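Local coordinates for bromodomain adjacent to zinc finger domain protein 2B (Homo sapiens, PDB 6FI1) that probably reads chromatin by recognising the N-terminal tail of histone H3 through its zinc-binding PHD finger, at residues 14-19 / 32-37. Numbering follows the deposited sequence.
With ZN (zinc ion), chain C; D3H (~{N}-(4-aminophenyl)-2-azanyl-ethanamide), chain E.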
ATOM      1  N   LYS A  14      10.447  -2.302   3.032  1.00 57.84           N
ATOM      2  CA  LYS A  14      11.102  -1.086   3.462  1.00 60.67           C
ATOM      3  C   LYS A  14      10.084   0.026   3.534  1.00 61.08           C
ATOM      4  O   LYS A  14       9.160   0.083   2.727  1.00 62.01           O
ATOM      5  CB  LYS A  14      12.170  -0.651   2.467  1.00 64.11           C
ATOM      6  CG  LYS A  14      13.271  -1.660   2.167  1.00 67.34           C
ATOM      7  CD  LYS A  14      13.990  -1.288   0.882  1.00 70.76           C
ATOM      8  CE  LYS A  14      14.489   0.161   0.892  1.00 73.41           C
ATOM      9  NZ  LYS A  14      15.638   0.366  -0.041  1.00 76.90           N
ATOM     10  N   GLY A  15      10.284   0.934   4.480  1.00 65.52           N
ATOM     11  CA  GLY A  15       9.349   2.028   4.744  1.00 63.85           C
ATOM     12  C   GLY A  15       9.760   3.350   4.130  1.00 65.67           C
ATOM     13  O   GLY A  15       9.093   4.353   4.361  1.00 66.61           O
ATOM     14  N   ASP A  16      10.825   3.366   3.325  1.00 67.13           N
ATOM     15  CA  ASP A  16      11.268   4.603   2.673  1.00 69.84           C
ATOM     16  C   ASP A  16      10.292   5.076   1.566  1.00 68.19           C
ATOM     17  O   ASP A  16       9.307   4.446   1.297  1.00 65.71           O
ATOM     18  CB  ASP A  16      12.663   4.405   2.107  1.00 73.79           C
ATOM     19  CG  ASP A  16      12.652   3.621   0.827  1.00 75.32           C
ATOM     20  OD1 ASP A  16      11.756   2.764   0.700  1.00 75.49           O
ATOM     21  OD2 ASP A  16      13.522   3.858  -0.052  1.00 80.78           O
ATOM     22  N   ASN A  17      10.585   6.190   0.921  1.00 72.60           N
ATOM     23  CA  ASN A  17       9.701   6.791  -0.085  1.00 73.10           C
ATOM     24  C   ASN A  17       8.226   6.863   0.280  1.00 69.87           C
ATOM     25  O   ASN A  17       7.358   6.700  -0.567  1.00 68.50           O
ATOM     26  CB  ASN A  17       9.878   6.103  -1.430  1.00 73.38           C
ATOM     27  CG  ASN A  17      11.292   6.188  -1.939  1.00 77.92           C
ATOM     28  OD1 ASN A  17      11.966   5.163  -2.071  1.00 78.64           O
ATOM     29  ND2 ASN A  17      11.754   7.412  -2.237  1.00 82.31           N
ATOM     30  N   GLU A  18       7.955   7.173   1.533  1.00 72.82           N
ATOM     31  CA  GLU A  18       6.602   7.406   2.025  1.00 74.75           C
ATOM     32  C   GLU A  18       5.615   8.072   1.031  1.00 73.56           C
ATOM     33  O   GLU A  18       4.467   7.657   0.965  1.00 72.15           O
ATOM     34  CB  GLU A  18       6.670   8.173   3.368  1.00 81.42           C
ATOM     35  CG  GLU A  18       6.858   7.250   4.585  1.00 84.36           C
ATOM     36  CD  GLU A  18       7.359   7.953   5.859  1.00 90.80           C
ATOM     37  OE1 GLU A  18       6.631   7.942   6.891  1.00 90.69           O
ATOM     38  OE2 GLU A  18       8.489   8.504   5.839  1.00 95.06           O
ATOM     39  N   GLU A  19       6.037   9.066   0.253  1.00 76.68           N
ATOM     40  CA  GLU A  19       5.138   9.646  -0.771  1.00 78.45           C
ATOM     41  C   GLU A  19       4.619   8.650  -1.844  1.00 72.91           C
ATOM     42  O   GLU A  19       3.554   8.864  -2.436  1.00 75.78           O
ATOM     43  CB  GLU A  19       5.757  10.857  -1.491  1.00 83.80           C
ATOM     44  CG  GLU A  19       4.806  11.367  -2.582  1.00 86.93           C
ATOM     45  CD  GLU A  19       5.120  12.719  -3.167  1.00 93.59           C
ATOM     46  OE1 GLU A  19       5.942  13.455  -2.586  1.00 97.58           O
ATOM     47  OE2 GLU A  19       4.515  13.026  -4.223  1.00 93.74           O
ATOM     48  N   HIS A  32       4.670   0.105  -2.085  1.00 40.81           N
ATOM     49  CA  HIS A  32       5.157   1.174  -2.966  1.00 42.38           C
ATOM     50  C   HIS A  32       4.501   1.034  -4.311  1.00 41.19           C
ATOM     51  O   HIS A  32       4.295  -0.091  -4.792  1.00 38.89           O
ATOM     52  CB  HIS A  32       6.635   1.030  -3.235  1.00 44.20           C
ATOM     53  CG  HIS A  32       7.482   1.293  -2.059  1.00 46.04           C
ATOM     54  ND1 HIS A  32       8.395   0.382  -1.599  1.00 47.54           N
ATOM     55  CD2 HIS A  32       7.590   2.388  -1.266  1.00 47.99           C
ATOM     56  CE1 HIS A  32       9.022   0.895  -0.555  1.00 50.90           C
ATOM     57  NE2 HIS A  32       8.564   2.120  -0.344  1.00 49.68           N
ATOM     58  N   THR A  33       4.201   2.165  -4.930  1.00 41.42           N
ATOM     59  CA  THR A  33       3.608   2.168  -6.264  1.00 41.43           C
ATOM     60  C   THR A  33       4.526   1.412  -7.238  1.00 43.39           C
ATOM     61  O   THR A  33       4.087   0.678  -8.126  1.00 44.86           O
ATOM     62  CB  THR A  33       3.429   3.607  -6.793  1.00 42.89           C
ATOM     63  OG1 THR A  33       4.615   4.353  -6.556  1.00 42.88           O
ATOM     64  CG2 THR A  33       2.307   4.321  -6.131  1.00 42.66           C
ATOM     65  N   TYR A  34       5.819   1.642  -7.088  1.00 45.84           N
ATOM     66  CA  TYR A  34       6.820   1.057  -7.985  1.00 46.85           C
ATOM     67  C   TYR A  34       7.052  -0.456  -7.728  1.00 47.26           C
ATOM     68  O   TYR A  34       7.604  -1.146  -8.581  1.00 51.56           O
ATOM     69  CB  TYR A  34       8.133   1.869  -7.938  1.00 46.42           C
ATOM     70  CG  TYR A  34       8.780   2.024  -6.560  1.00 44.34           C
ATOM     71  CD1 TYR A  34       9.611   1.028  -6.034  1.00 42.17           C
ATOM     72  CD2 TYR A  34       8.550   3.159  -5.780  1.00 43.81           C
ATOM     73  CE1 TYR A  34      10.180   1.161  -4.798  1.00 41.67           C
ATOM     74  CE2 TYR A  34       9.131   3.305  -4.529  1.00 42.68           C
ATOM     75  CZ  TYR A  34       9.952   2.315  -4.046  1.00 41.98           C
ATOM     76  OH  TYR A  34      10.549   2.458  -2.798  1.00 42.69           O
ATOM     77  N   CYS A  35       6.652  -0.954  -6.568  1.00 46.82           N
ATOM     78  CA  CYS A  35       6.726  -2.387  -6.257  1.00 47.98           C
ATOM     79  C   CYS A  35       5.544  -3.174  -6.786  1.00 47.10           C
ATOM     80  O   CYS A  35       5.626  -4.370  -7.013  1.00 48.88           O
ATOM     81  CB  CYS A  35       6.895  -2.607  -4.753  1.00 47.87           C
ATOM     82  SG  CYS A  35       8.569  -2.169  -4.234  1.00 53.72           S
ATOM     83  N   HIS A  36       4.442  -2.494  -6.974  1.00 49.23           N
ATOM     84  CA  HIS A  36       3.270  -3.080  -7.584  1.00 50.87           C
ATOM     85  C   HIS A  36       3.538  -3.603  -8.979  1.00 50.93           C
ATOM     86  O   HIS A  36       4.262  -2.954  -9.764  1.00 52.39           O
ATOM     87  CB  HIS A  36       2.173  -2.024  -7.670  1.00 54.97           C
ATOM     88  CG  HIS A  36       0.859  -2.534  -7.245  1.00 57.13           C
ATOM     89  ND1 HIS A  36      -0.018  -3.144  -8.115  1.00 60.72           N
ATOM     90  CD2 HIS A  36       0.291  -2.583  -6.023  1.00 58.80           C
ATOM     91  CE1 HIS A  36      -1.092  -3.519  -7.447  1.00 61.62           C
ATOM     92  NE2 HIS A  36      -0.936  -3.182  -6.178  1.00 63.49           N
ATOM     93  N   ARG A  37       2.995  -4.788  -9.262  1.00 48.76           N
ATOM     94  CA  ARG A  37       2.867  -5.291 -10.620  1.00 49.81           C
ATOM     95  C   ARG A  37       1.375  -5.527 -10.800  1.00 51.44           C
ATOM     96  O   ARG A  37       0.784  -6.271 -10.032  1.00 55.37           O
ATOM     97  CB  ARG A  37       3.643  -6.573 -10.795  1.00 50.45           C
TER
HETATM   98 ZN    ZN C2001       8.345  -1.475  -2.052  1.00 43.53          ZN
HETATM   99  C4  D3H E2003      -1.816   8.283  -0.700  1.00 63.66           C
HETATM  100  C5  D3H E2003      -0.502   7.766  -0.617  1.00 63.63           C
HETATM  101  C6  D3H E2003       0.598   8.514  -1.030  1.00 64.41           C
HETATM  102  C7  D3H E2003      -3.019   6.501   0.387  1.00 67.54           C
HETATM  103  C8  D3H E2003      -4.468   6.050   0.703  1.00 68.77           C
HETATM  104  N1  D3H E2003      -2.963   7.665  -0.324  1.00 63.70           N
HETATM  105  N2  D3H E2003      -4.532   5.254   1.946  1.00 68.96           N
HETATM  106  C3  D3H E2003      -1.973   9.574  -1.219  1.00 64.78           C
HETATM  107  N3  D3H E2003       1.435  10.534  -1.957  1.00 69.79           N
HETATM  108  C2  D3H E2003      -0.875  10.320  -1.644  1.00 64.41           C
HETATM  109  C1  D3H E2003       0.408   9.799  -1.546  1.00 65.22           C
HETATM  110  O1  D3H E2003      -2.066   5.823   0.791  1.00 64.42           O
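His32 reaches the 14-19 segment through NE2, which donates a hydrogen bond to Asp16 O over 2.9 Å, while ND1 on the same ring binds the zinc ion. The carbonyl oxygen lies in the plane of the imidazole, and the bond is fairly straight at 160°, although NE2 stands above the plane of the Asp16 carbonyl. Because the metal takes ND1, NE2 is the nitrogen that carries the proton, and the backbone acceptor helps fix the rotation of the ring. The Asp16 carboxylate, turned nearly perpendicular to the imidazole, brings OD1 to 3.4 Å from NE2, where it would probably favour the positive character of the zinc-bound ring. Tyr34 OH sits 3.0 Å above the imidazole plane, over its centre, while His32 CB lies over the phenol face. With CG of Tyr34 placed between its backbone N and carbonyl carbon (chi1 57°), the phenol folds back over His32 and carries its hydroxyl toward Asn17. Replacing Tyr34 by an alanine would remove the phenol, and is likely to uncover this face of the imidazole and take away the hydroxyl beside Asn17 CB. The turn after His32 is held by Cys35 N and His36 N, both donating to His32 O, and brings Cys35 SG to the zinc at 2.3 Å. Cys9 and Cys12 complete the site, consistent with the cross-braced zinc fold of PHD fingers. Glu19 O accepts a hydrogen bond from N3 of the bound ligand. The 14-19 loop leads into strand 21-23, whose antiparallel partner, strand 30-32, ends at His32; the 32-37 turn then heads toward helix 51-57.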